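Side-chain contacts in periplasmic oligopeptide-binding protein (Burkholderia pseudomallei, PDB 3ZS6), which probably binds short peptides in the periplasm and delivers them to an ABC transporter for uptake into the cell: residues 29-34 and 192-197; 7-12 and 500-505; 412-417 and 450-455. All coordinates share one frame; numbering follows the deposited sequence.

Contact 1 of 3, residues 29-34 and 192-197; sequences NTIGLD and IVMAKS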
ATOM      1  N   ASN A  29       7.167  -3.368   1.331  1.00  8.43           N
ATOM      2  CA  ASN A  29       7.447  -3.416  -0.103  1.00 13.70           C
ATOM      3  C   ASN A  29       8.728  -2.677  -0.491  1.00 11.07           C
ATOM      4  O   ASN A  29       9.500  -3.172  -1.302  1.00 11.37           O
ATOM      5  CB  ASN A  29       6.262  -2.884  -0.916  1.00  7.30           C
ATOM      6  CG  ASN A  29       5.169  -3.912  -1.074  1.00 11.03           C
ATOM      7  OD1 ASN A  29       5.127  -4.648  -2.069  1.00 13.32           O
ATOM      8  ND2 ASN A  29       4.261  -3.963  -0.100  1.00  6.44           N
ATOM      9  N   THR A  30       8.950  -1.498   0.087  1.00  7.41           N
ATOM     10  CA  THR A  30      10.153  -0.717  -0.231  1.00 10.47           C
ATOM     11  C   THR A  30      11.417  -1.472   0.180  1.00 13.36           C
ATOM     12  O   THR A  30      12.338  -1.651  -0.623  1.00 12.48           O
ATOM     13  CB  THR A  30      10.152   0.658   0.458  1.00 16.84           C
ATOM     14  OG1 THR A  30       8.993   1.404   0.053  1.00 18.17           O
ATOM     15  CG2 THR A  30      11.414   1.430   0.084  1.00 18.93           C
ATOM     16  N   ILE A  31      11.464  -1.918   1.430  1.00 11.59           N
ATOM     17  CA  ILE A  31      12.584  -2.739   1.891  1.00 10.93           C
ATOM     18  C   ILE A  31      12.688  -4.083   1.143  1.00 11.81           C
ATOM     19  O   ILE A  31      13.754  -4.438   0.656  1.00 10.00           O
ATOM     20  CB  ILE A  31      12.520  -2.979   3.401  1.00 11.92           C
ATOM     21  CG1 ILE A  31      12.667  -1.647   4.140  1.00  9.21           C
ATOM     22  CG2 ILE A  31      13.628  -3.945   3.844  1.00 10.30           C
ATOM     23  CD1 ILE A  31      12.503  -1.755   5.648  1.00 10.96           C
ATOM     24  N   GLY A  32      11.582  -4.815   1.043  1.00 10.51           N
ATOM     25  CA  GLY A  32      11.592  -6.130   0.417  1.00 10.25           C
ATOM     26  C   GLY A  32      12.004  -6.149  -1.051  1.00 14.45           C
ATOM     27  O   GLY A  32      12.588  -7.137  -1.536  1.00 10.47           O
ATOM     28  N   LEU A  33      11.703  -5.069  -1.771  1.00 12.50           N
ATOM     29  CA  LEU A  33      12.015  -5.018  -3.202  1.00 10.36           C
ATOM     30  C   LEU A  33      13.473  -4.642  -3.476  1.00  9.15           C
ATOM     31  O   LEU A  33      13.965  -4.808  -4.589  1.00  9.59           O
ATOM     32  CB  LEU A  33      11.051  -4.096  -3.949  1.00 10.77           C
ATOM     33  CG  LEU A  33       9.612  -4.614  -4.082  1.00 13.47           C
ATOM     34  CD1 LEU A  33       8.698  -3.525  -4.622  1.00 11.88           C
ATOM     35  CD2 LEU A  33       9.527  -5.873  -4.969  1.00 12.28           C
ATOM     36  N   ASP A  34      14.165  -4.133  -2.460  1.00  8.36           N
ATOM     37  CA  ASP A  34      15.621  -4.026  -2.523  1.00  8.14           C
ATOM     38  C   ASP A  34      16.249  -5.424  -2.339  1.00 13.34           C
ATOM     39  O   ASP A  34      17.313  -5.705  -2.886  1.00 13.83           O
ATOM     40  CB  ASP A  34      16.154  -3.083  -1.433  1.00 11.84           C
ATOM     41  CG  ASP A  34      15.991  -1.605  -1.780  1.00 13.62           C
ATOM     42  OD1 ASP A  34      15.574  -1.256  -2.913  1.00 11.12           O
ATOM     43  OD2 ASP A  34      16.309  -0.781  -0.901  1.00 15.86           O
ATOM     44  N   ILE A 192      17.895  -1.566   9.804  1.00 11.47           N
ATOM     45  CA  ILE A 192      18.137  -2.644   8.863  1.00 13.57           C
ATOM     46  C   ILE A 192      19.252  -2.194   7.923  1.00 14.22           C
ATOM     47  O   ILE A 192      19.220  -1.077   7.409  1.00 16.01           O
ATOM     48  CB  ILE A 192      16.876  -2.992   8.063  1.00 13.96           C
ATOM     49  CG1 ILE A 192      16.010  -3.977   8.849  1.00 18.30           C
ATOM     50  CG2 ILE A 192      17.246  -3.573   6.685  1.00 15.40           C
ATOM     51  CD1 ILE A 192      14.643  -4.229   8.227  1.00 16.34           C
ATOM     52  N   VAL A 193      20.256  -3.044   7.734  1.00 14.17           N
ATOM     53  CA  VAL A 193      21.369  -2.722   6.837  1.00 10.52           C
ATOM     54  C   VAL A 193      21.495  -3.794   5.754  1.00 15.17           C
ATOM     55  O   VAL A 193      21.374  -4.993   6.033  1.00 15.33           O
ATOM     56  CB  VAL A 193      22.724  -2.603   7.597  1.00 15.82           C
ATOM     57  CG1 VAL A 193      23.848  -2.192   6.647  1.00 12.56           C
ATOM     58  CG2 VAL A 193      22.619  -1.627   8.759  1.00 18.53           C
ATOM     59  N   MET A 194      21.741  -3.360   4.520  1.00 15.66           N
ATOM     60  CA  MET A 194      21.926  -4.287   3.402  1.00 18.09           C
ATOM     61  C   MET A 194      23.064  -3.842   2.490  1.00 18.33           C
ATOM     62  O   MET A 194      23.356  -2.649   2.381  1.00 17.14           O
ATOM     63  CB  MET A 194      20.627  -4.479   2.608  1.00 12.87           C
ATOM     64  CG  MET A 194      20.068  -3.226   1.964  1.00 14.41           C
ATOM     65  SD  MET A 194      18.397  -3.455   1.251  1.00 14.46           S
ATOM     66  CE  MET A 194      17.382  -3.787   2.691  1.00 12.46           C
ATOM     67  N   ALA A 195      23.699  -4.811   1.836  1.00 16.32           N
ATOM     68  CA  ALA A 195      24.893  -4.552   1.033  1.00 20.03           C
ATOM     69  C   ALA A 195      24.674  -4.986  -0.410  1.00 18.37           C
ATOM     70  O   ALA A 195      23.966  -5.965  -0.670  1.00 18.95           O
ATOM     71  CB  ALA A 195      26.082  -5.296   1.619  1.00 19.51           C
ATOM     72  N   LYS A 196      25.284  -4.266  -1.347  1.00 15.54           N
ATOM     73  CA  LYS A 196      25.144  -4.611  -2.760  1.00 15.92           C
ATOM     74  C   LYS A 196      25.519  -6.082  -2.960  1.00 15.76           C
ATOM     75  O   LYS A 196      26.514  -6.556  -2.410  1.00 18.16           O
ATOM     76  CB  LYS A 196      26.025  -3.714  -3.633  1.00 19.76           C
ATOM     77  CG  LYS A 196      26.044  -4.101  -5.116  1.00 22.56           C
ATOM     78  CD  LYS A 196      26.961  -3.184  -5.927  1.00 20.03           C
ATOM     79  CE  LYS A 196      27.161  -3.724  -7.343  1.00 20.69           C
ATOM     80  NZ  LYS A 196      27.889  -2.753  -8.217  1.00 19.09           N
ATOM     81  N   SER A 197      24.715  -6.802  -3.732  1.00 17.30           N
ATOM     82  CA  SER A 197      24.978  -8.214  -3.983  1.00 22.31           C
ATOM     83  C   SER A 197      25.789  -8.410  -5.254  1.00 19.31           C
ATOM     84  O   SER A 197      25.414  -7.916  -6.314  1.00 19.78           O
ATOM     85  CB  SER A 197      23.668  -8.991  -4.110  1.00 23.05           C
ATOM     86  OG  SER A 197      23.916 -10.320  -4.534  1.00 23.70           O
TER
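Two isoleucines and a methionine make the apolar half of this contact. Ile31 and Ile192 reach toward each other and meet tip to tip, with Ile31 CD1 4.2 Å from Ile192 CD1. The other branch of Ile31 serves Met194: Ile31 CG2 lies 3.9 Å from Met194 CE. Met194 CG sits between the backbone N and the carbonyl carbon (chi1 61°). A bend at chi3 (65°) then turns the methyl toward Ile31.

The sulfur makes a different kind of contact. Met194 SD packs against the Asp34 methylene, with Asp34 CB 3.5 Å away, and the two side chains cross at about a right angle. The carboxylate of Asp34 is buried, but its polar partners are other residues: Tyr213 OH and Ser499 OG both hydrogen-bond to OD2.

This is helix-on-sheet packing. Helix 26-35 lies over strand 191-196, with the segment axes 10.8 Å apart at an angle of 30°. Asn29, on the same helix, packs on an acidic side chain of the bound peptide. Strands 210-215 and 181-187 flank strand 191-196, and Tyr213 and Tyr181 of these neighbours also touch Met194.

Contact 2 of 3, residues 7-12 and 500-505; sequences LTRQVP and QDMYLI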
ATOM      1  N   LEU A   7      23.582   4.893   1.186  1.00 19.23           N
ATOM      2  CA  LEU A   7      22.303   5.588   1.253  1.00 17.83           C
ATOM      3  C   LEU A   7      21.573   5.221   2.533  1.00 14.51           C
ATOM      4  O   LEU A   7      21.469   4.042   2.870  1.00 14.58           O
ATOM      5  CB  LEU A   7      21.442   5.223   0.049  1.00 15.60           C
ATOM      6  CG  LEU A   7      20.071   5.904  -0.007  1.00 18.55           C
ATOM      7  CD1 LEU A   7      20.238   7.387  -0.325  1.00 15.00           C
ATOM      8  CD2 LEU A   7      19.206   5.208  -1.047  1.00 17.40           C
ATOM      9  N   THR A   8      21.070   6.231   3.240  1.00 12.94           N
ATOM     10  CA  THR A   8      20.287   6.021   4.452  1.00 13.88           C
ATOM     11  C   THR A   8      18.880   6.583   4.252  1.00 17.44           C
ATOM     12  O   THR A   8      18.715   7.785   3.999  1.00  9.06           O
ATOM     13  CB  THR A   8      20.943   6.705   5.665  1.00 16.89           C
ATOM     14  OG1 THR A   8      22.243   6.150   5.876  1.00 19.21           O
ATOM     15  CG2 THR A   8      20.104   6.507   6.931  1.00 15.92           C
ATOM     16  N   ARG A   9      17.879   5.709   4.358  1.00 13.12           N
ATOM     17  CA  ARG A   9      16.483   6.080   4.115  1.00 11.52           C
ATOM     18  C   ARG A   9      15.663   5.910   5.391  1.00 13.48           C
ATOM     19  O   ARG A   9      15.820   4.917   6.101  1.00 14.00           O
ATOM     20  CB  ARG A   9      15.873   5.193   3.013  1.00  7.79           C
ATOM     21  CG  ARG A   9      16.691   5.135   1.713  1.00 10.42           C
ATOM     22  CD  ARG A   9      16.154   4.044   0.762  1.00  9.61           C
ATOM     23  NE  ARG A   9      14.773   4.299   0.342  1.00  8.33           N
ATOM     24  CZ  ARG A   9      14.272   3.969  -0.846  1.00 10.93           C
ATOM     25  NH1 ARG A   9      15.038   3.354  -1.744  1.00  8.66           N
ATOM     26  NH2 ARG A   9      13.001   4.261  -1.138  1.00  8.25           N
ATOM     27  N   GLN A  10      14.780   6.864   5.670  1.00 15.08           N
ATOM     28  CA  GLN A  10      13.925   6.782   6.860  1.00 15.39           C
ATOM     29  C   GLN A  10      12.575   6.173   6.498  1.00 16.76           C
ATOM     30  O   GLN A  10      11.942   6.581   5.518  1.00 15.94           O
ATOM     31  CB  GLN A  10      13.726   8.162   7.499  1.00 16.91           C
ATOM     32  CG  GLN A  10      12.737   8.173   8.695  1.00 14.11           C
ATOM     33  CD  GLN A  10      11.460   8.985   8.437  1.00 14.50           C
ATOM     34  OE1 GLN A  10      11.463   9.965   7.690  1.00  9.78           O
ATOM     35  NE2 GLN A  10      10.371   8.587   9.086  1.00 12.54           N
ATOM     36  N   VAL A  11      12.145   5.181   7.276  1.00 12.14           N
ATOM     37  CA  VAL A  11      10.800   4.615   7.117  1.00 12.36           C
ATOM     38  C   VAL A  11       9.928   4.910   8.350  1.00 12.66           C
ATOM     39  O   VAL A  11      10.449   5.109   9.450  1.00 12.83           O
ATOM     40  CB  VAL A  11      10.842   3.108   6.786  1.00 12.00           C
ATOM     41  CG1 VAL A  11      11.392   2.885   5.360  1.00  8.92           C
ATOM     42  CG2 VAL A  11      11.674   2.352   7.814  1.00 13.10           C
ATOM     43  N   PRO A  12       8.595   4.955   8.167  1.00 14.89           N
ATOM     44  CA  PRO A  12       7.695   5.469   9.214  1.00 13.97           C
ATOM     45  C   PRO A  12       7.483   4.522  10.401  1.00 18.45           C
ATOM     46  O   PRO A  12       6.921   4.939  11.412  1.00 22.09           O
ATOM     47  CB  PRO A  12       6.372   5.685   8.464  1.00 13.28           C
ATOM     48  CG  PRO A  12       6.421   4.664   7.339  1.00 18.31           C
ATOM     49  CD  PRO A  12       7.877   4.632   6.919  1.00 15.67           C
ATOM     50  N   GLN A 500      18.285   0.634  -6.029  1.00 15.64           N
ATOM     51  CA  GLN A 500      19.191   0.344  -7.146  1.00 12.81           C
ATOM     52  C   GLN A 500      19.034   1.313  -8.322  1.00 17.66           C
ATOM     53  O   GLN A 500      19.883   1.357  -9.221  1.00 14.64           O
ATOM     54  CB  GLN A 500      19.035  -1.100  -7.639  1.00 12.44           C
ATOM     55  CG  GLN A 500      17.716  -1.387  -8.362  1.00 16.16           C
ATOM     56  CD  GLN A 500      17.799  -2.644  -9.222  1.00 18.98           C
ATOM     57  OE1 GLN A 500      17.096  -3.632  -8.990  1.00 18.79           O
ATOM     58  NE2 GLN A 500      18.664  -2.605 -10.224  1.00 11.33           N
ATOM     59  N   ASP A 501      17.943   2.071  -8.330  1.00 13.07           N
ATOM     60  CA  ASP A 501      17.698   3.010  -9.417  1.00 14.05           C
ATOM     61  C   ASP A 501      18.280   4.395  -9.119  1.00 19.92           C
ATOM     62  O   ASP A 501      18.264   5.275  -9.980  1.00 18.76           O
ATOM     63  CB  ASP A 501      16.195   3.090  -9.740  1.00 13.54           C
ATOM     64  CG  ASP A 501      15.638   1.760 -10.258  1.00 14.61           C
ATOM     65  OD1 ASP A 501      16.303   1.133 -11.104  1.00 14.17           O
ATOM     66  OD2 ASP A 501      14.557   1.327  -9.807  1.00 14.12           O
ATOM     67  N   MET A 502      18.803   4.582  -7.907  1.00 15.34           N
ATOM     68  CA  MET A 502      19.412   5.863  -7.532  1.00 12.71           C
ATOM     69  C   MET A 502      20.943   5.762  -7.458  1.00 16.77           C
ATOM     70  O   MET A 502      21.503   4.670  -7.516  1.00 14.70           O
ATOM     71  CB  MET A 502      18.811   6.386  -6.217  1.00 13.91           C
ATOM     72  CG  MET A 502      17.362   6.877  -6.363  1.00 18.41           C
ATOM     73  SD  MET A 502      16.567   7.356  -4.807  1.00 19.03           S
ATOM     74  CE  MET A 502      16.182   5.735  -4.132  1.00  8.15           C
ATOM     75  N   TYR A 503      21.610   6.905  -7.342  1.00 15.12           N
ATOM     76  CA  TYR A 503      23.064   6.943  -7.311  1.00 18.25           C
ATOM     77  C   TYR A 503      23.509   8.266  -6.719  1.00 14.23           C
ATOM     78  O   TYR A 503      22.843   9.285  -6.893  1.00 22.05           O
ATOM     79  CB  TYR A 503      23.642   6.780  -8.727  1.00 20.05           C
ATOM     80  CG  TYR A 503      22.976   7.685  -9.742  1.00 17.48           C
ATOM     81  CD1 TYR A 503      23.427   8.977  -9.951  1.00 14.03           C
ATOM     82  CD2 TYR A 503      21.868   7.252 -10.462  1.00 20.19           C
ATOM     83  CE1 TYR A 503      22.810   9.810 -10.869  1.00 19.45           C
ATOM     84  CE2 TYR A 503      21.240   8.074 -11.371  1.00 19.89           C
ATOM     85  CZ  TYR A 503      21.714   9.351 -11.573  1.00 22.62           C
ATOM     86  OH  TYR A 503      21.083  10.164 -12.484  1.00 27.38           O
ATOM     87  N   LEU A 504      24.646   8.254  -6.032  1.00 16.42           N
ATOM     88  CA  LEU A 504      25.156   9.467  -5.401  1.00 17.34           C
ATOM     89  C   LEU A 504      26.098  10.210  -6.326  1.00 15.59           C
ATOM     90  O   LEU A 504      26.963   9.607  -6.956  1.00 19.44           O
ATOM     91  CB  LEU A 504      25.856   9.147  -4.078  1.00 18.89           C
ATOM     92  CG  LEU A 504      24.990   8.460  -3.020  1.00 20.08           C
ATOM     93  CD1 LEU A 504      25.644   8.580  -1.656  1.00 18.65           C
ATOM     94  CD2 LEU A 504      23.590   9.059  -2.986  1.00 14.28           C
ATOM     95  N   ILE A 505      25.927  11.524  -6.409  1.00 20.24           N
ATOM     96  CA  ILE A 505      26.798  12.352  -7.240  1.00 30.14           C
ATOM     97  C   ILE A 505      27.598  13.328  -6.393  1.00 33.31           C
ATOM     98  O   ILE A 505      27.337  13.486  -5.199  1.00 30.66           O
ATOM     99  CB  ILE A 505      25.998  13.157  -8.270  1.00 32.81           C
ATOM    100  CG1 ILE A 505      24.917  13.979  -7.565  1.00 40.20           C
ATOM    101  CG2 ILE A 505      25.377  12.230  -9.294  1.00 32.47           C
ATOM    102  CD1 ILE A 505      24.058  14.797  -8.508  1.00 44.32           C
TER
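Met502 and Leu7 bury the most surface here, and the methyl end of Met502 is the meeting point. Met502 CE lies 4.4 Å from Leu7 CD2, an ordinary apolar contact. The same methyl comes closer to Arg9, at 3.6 Å from Arg9 NH1. It approaches the guanidinium obliquely, and the two side chains come from opposite directions. A bend at chi3 of Met502 (-77°) turns CE away from the line of the extended part of the chain.

Leu7 and Arg9 are two residues apart on strand 6-11, so both side chains rise from one face of it. This strand is an outermost strand of a four-stranded mixed sheet and pairs in parallel with strand 210-215. The residues facing it belong to the last few of the chain, so the contact joins the N- and C-terminal ends in one domain, as in other peptide-binding proteins of this family. Strand 503-504 itself pairs with strand 485-486, and Val485 also touches Met502.

Arg9 has its polar partners just upstream of the 500-505 segment. NH1 bonds to Ser499 OG and NH2 to the carbonyl O of Arg497, and Tyr233 makes a cation-pi contact with it. These bonds fix the rotation of the guanidinium that Met502 rests against. Leu504 also points toward Leu7 but stays more distant, its side chain coming no nearer than 4.6 Å to segment 7-12. Its backbone N is bonded to Gln5 OE1.

Contact 3 of 3, residues 412-417 and 450-455; sequences DAMTFF and GARAAL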
ATOM      1  N   ASP A 412      -4.466   1.106 -11.552  1.00 18.53           N
ATOM      2  CA  ASP A 412      -5.808   0.800 -12.006  1.00 16.60           C
ATOM      3  C   ASP A 412      -6.753   0.778 -10.815  1.00 22.13           C
ATOM      4  O   ASP A 412      -6.358   0.417  -9.701  1.00 17.25           O
ATOM      5  CB  ASP A 412      -5.863  -0.535 -12.745  1.00 19.45           C
ATOM      6  CG  ASP A 412      -7.260  -0.855 -13.242  1.00 27.25           C
ATOM      7  OD1 ASP A 412      -7.692  -0.222 -14.228  1.00 26.61           O
ATOM      8  OD2 ASP A 412      -7.937  -1.722 -12.637  1.00 26.26           O
ATOM      9  N   ALA A 413      -8.001   1.163 -11.053  1.00 16.92           N
ATOM     10  CA  ALA A 413      -8.976   1.287  -9.972  1.00 22.16           C
ATOM     11  C   ALA A 413      -9.132   0.003  -9.156  1.00 19.89           C
ATOM     12  O   ALA A 413      -9.542   0.052  -7.996  1.00 19.75           O
ATOM     13  CB  ALA A 413     -10.333   1.742 -10.525  1.00 21.76           C
ATOM     14  N   MET A 414      -8.813  -1.140  -9.760  1.00 16.38           N
ATOM     15  CA  MET A 414      -8.982  -2.426  -9.083  1.00 14.97           C
ATOM     16  C   MET A 414      -8.217  -2.509  -7.755  1.00 14.18           C
ATOM     17  O   MET A 414      -8.644  -3.199  -6.838  1.00 13.69           O
ATOM     18  CB  MET A 414      -8.578  -3.595  -9.996  1.00 16.82           C
ATOM     19  CG  MET A 414      -9.647  -4.002 -11.023  1.00 25.32           C
ATOM     20  SD  MET A 414     -11.284  -4.357 -10.322  1.00 22.90           S
ATOM     21  CE  MET A 414     -10.992  -5.894  -9.466  1.00 13.36           C
ATOM     22  N   THR A 415      -7.082  -1.826  -7.653  1.00 11.90           N
ATOM     23  CA  THR A 415      -6.295  -1.907  -6.422  1.00 14.96           C
ATOM     24  C   THR A 415      -7.075  -1.354  -5.224  1.00 17.32           C
ATOM     25  O   THR A 415      -6.919  -1.828  -4.095  1.00 18.41           O
ATOM     26  CB  THR A 415      -4.924  -1.211  -6.544  1.00 13.13           C
ATOM     27  OG1 THR A 415      -4.191  -1.380  -5.325  1.00 12.45           O
ATOM     28  CG2 THR A 415      -5.078   0.279  -6.842  1.00 10.61           C
ATOM     29  N   PHE A 416      -7.930  -0.368  -5.470  1.00 15.95           N
ATOM     30  CA  PHE A 416      -8.707   0.229  -4.386  1.00 14.01           C
ATOM     31  C   PHE A 416      -9.932  -0.627  -4.050  1.00 14.85           C
ATOM     32  O   PHE A 416     -10.392  -0.663  -2.899  1.00 12.59           O
ATOM     33  CB  PHE A 416      -9.077   1.677  -4.720  1.00 12.09           C
ATOM     34  CG  PHE A 416      -7.902   2.618  -4.693  1.00 12.81           C
ATOM     35  CD1 PHE A 416      -7.389   3.075  -3.484  1.00 11.44           C
ATOM     36  CD2 PHE A 416      -7.280   3.010  -5.869  1.00 16.82           C
ATOM     37  CE1 PHE A 416      -6.298   3.933  -3.447  1.00 13.35           C
ATOM     38  CE2 PHE A 416      -6.180   3.861  -5.841  1.00 12.07           C
ATOM     39  CZ  PHE A 416      -5.687   4.318  -4.630  1.00 14.75           C
ATOM     40  N   PHE A 417     -10.450  -1.339  -5.048  1.00 13.30           N
ATOM     41  CA  PHE A 417     -11.526  -2.289  -4.791  1.00 17.50           C
ATOM     42  C   PHE A 417     -11.102  -3.419  -3.836  1.00 13.20           C
ATOM     43  O   PHE A 417     -11.951  -4.046  -3.210  1.00 19.29           O
ATOM     44  CB  PHE A 417     -12.119  -2.848  -6.098  1.00 18.09           C
ATOM     45  CG  PHE A 417     -13.136  -1.925  -6.757  1.00 19.58           C
ATOM     46  CD1 PHE A 417     -14.390  -1.730  -6.191  1.00 16.54           C
ATOM     47  CD2 PHE A 417     -12.842  -1.278  -7.957  1.00 16.73           C
ATOM     48  CE1 PHE A 417     -15.330  -0.885  -6.795  1.00 14.20           C
ATOM     49  CE2 PHE A 417     -13.770  -0.440  -8.572  1.00 19.93           C
ATOM     50  CZ  PHE A 417     -15.019  -0.235  -7.985  1.00 14.89           C
ATOM     51  N   GLY A 450     -13.654   2.037 -22.034  1.00 37.46           N
ATOM     52  CA  GLY A 450     -14.658   3.028 -21.695  1.00 38.89           C
ATOM     53  C   GLY A 450     -15.820   2.396 -20.955  1.00 40.96           C
ATOM     54  O   GLY A 450     -16.265   2.905 -19.930  1.00 44.32           O
ATOM     55  N   ALA A 451     -16.306   1.275 -21.482  1.00 42.65           N
ATOM     56  CA  ALA A 451     -17.400   0.538 -20.863  1.00 41.25           C
ATOM     57  C   ALA A 451     -16.997   0.019 -19.487  1.00 39.77           C
ATOM     58  O   ALA A 451     -17.754   0.126 -18.519  1.00 38.12           O
ATOM     59  CB  ALA A 451     -17.828  -0.616 -21.757  1.00 38.39           C
ATOM     60  N   ARG A 452     -15.805  -0.560 -19.411  1.00 37.72           N
ATOM     61  CA  ARG A 452     -15.271  -1.023 -18.143  1.00 34.22           C
ATOM     62  C   ARG A 452     -15.286   0.117 -17.128  1.00 28.28           C
ATOM     63  O   ARG A 452     -15.809  -0.034 -16.022  1.00 27.18           O
ATOM     64  CB  ARG A 452     -13.844  -1.550 -18.325  1.00 36.14           C
ATOM     65  CG  ARG A 452     -13.193  -2.031 -17.038  1.00 25.09           C
ATOM     66  CD  ARG A 452     -11.822  -2.637 -17.294  1.00 24.51           C
ATOM     67  NE  ARG A 452     -11.210  -3.146 -16.065  1.00 29.48           N
ATOM     68  CZ  ARG A 452     -10.305  -2.491 -15.343  1.00 29.46           C
ATOM     69  NH1 ARG A 452      -9.889  -1.287 -15.719  1.00 22.31           N
ATOM     70  NH2 ARG A 452      -9.808  -3.048 -14.243  1.00 28.98           N
ATOM     71  N   ALA A 453     -14.724   1.260 -17.516  1.00 24.01           N
ATOM     72  CA  ALA A 453     -14.603   2.404 -16.616  1.00 32.04           C
ATOM     73  C   ALA A 453     -15.953   2.833 -16.059  1.00 34.48           C
ATOM     74  O   ALA A 453     -16.090   3.100 -14.865  1.00 29.65           O
ATOM     75  CB  ALA A 453     -13.929   3.571 -17.325  1.00 34.61           C
ATOM     76  N   ALA A 454     -16.944   2.904 -16.941  1.00 35.56           N
ATOM     77  CA  ALA A 454     -18.282   3.320 -16.561  1.00 36.75           C
ATOM     78  C   ALA A 454     -18.814   2.432 -15.446  1.00 30.84           C
ATOM     79  O   ALA A 454     -19.335   2.921 -14.443  1.00 29.04           O
ATOM     80  CB  ALA A 454     -19.210   3.268 -17.767  1.00 41.53           C
ATOM     81  N   LEU A 455     -18.676   1.124 -15.629  1.00 24.98           N
ATOM     82  CA  LEU A 455     -19.153   0.164 -14.641  1.00 24.64           C
ATOM     83  C   LEU A 455     -18.363   0.242 -13.325  1.00 30.02           C
ATOM     84  O   LEU A 455     -18.938   0.114 -12.246  1.00 29.67           O
ATOM     85  CB  LEU A 455     -19.122  -1.259 -15.213  1.00 26.39           C
ATOM     86  CG  LEU A 455     -20.143  -1.542 -16.320  1.00 33.73           C
ATOM     87  CD1 LEU A 455     -20.150  -3.019 -16.707  1.00 35.34           C
ATOM     88  CD2 LEU A 455     -21.530  -1.102 -15.888  1.00 36.53           C
TER
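Asp412 and Arg452 form an end-on, two-nitrogen salt bridge, and this is the tight part of the contact. Arg452 NH1 bonds to Asp412 OD1 at 2.9 Å, and Arg452 NH2 bonds to Asp412 OD2 at 2.8 Å. The second bond is almost straight, at 177°. Both oxygens are met on their syn sides, and both lie near the guanidinium plane. The two flat groups are nevertheless turned 27° from each other, so the pair is twisted rather than coplanar.

OD2 carries a second bond. Met414 N donates to Asp412 OD2 at 3.1 Å, a capping bond at the start of the short, weakly bonded helix 414-417. It arrives from above the carboxylate plane, on the face opposite to Arg452 NH2. The carboxylate is buried, and these donors would favour its ionised form. Met414 CG also sits at the guanidinium edge, 3.4 Å from Arg452 NH2.

The rest of the contact is loose. Arg452 reaches across with a chain extended from CG to NE, and CG lies anti to the backbone N (chi1 179°). Of segment 450-455, this one side chain makes the contact. The helix backbone stays back with its three alanines on the more exposed side, and Gly450 is exposed to solvent.

Asn444 OD1 accepts from Arg452 NE, and Tyr144 packs on both Met414 and Arg452. The Cys422-Cys432 disulfide lies in the chain between the two segments. Helix 434-443 brings Val440 against Met414 and Phe417. Further along helix 449-464, Leu456, Ala459 and His460 touch Phe417.

In the fold
All three contacts are mostly buried, though contact 3 borders on solvent along helix 449-464. Contacts 1 and 2 reach the same mixed sheet, the first through inner strand 191-196 and the second through outermost strand 6-11. Their centres are 10 Å apart, and they touch where Thr30 CG2 packs 3.5 Å from Arg9 NH2. Ser499 bonds to a polar side chain from each. Both rely on methionine and aliphatic packing, with charged groups satisfied by residues outside the segments. Contact 3 lies across the chain's centre, about 33 Å from contact 1 between centres. It joins the loop leading into short helix 414-417 to helix 449-464 through a charged pair bonded directly across the interface.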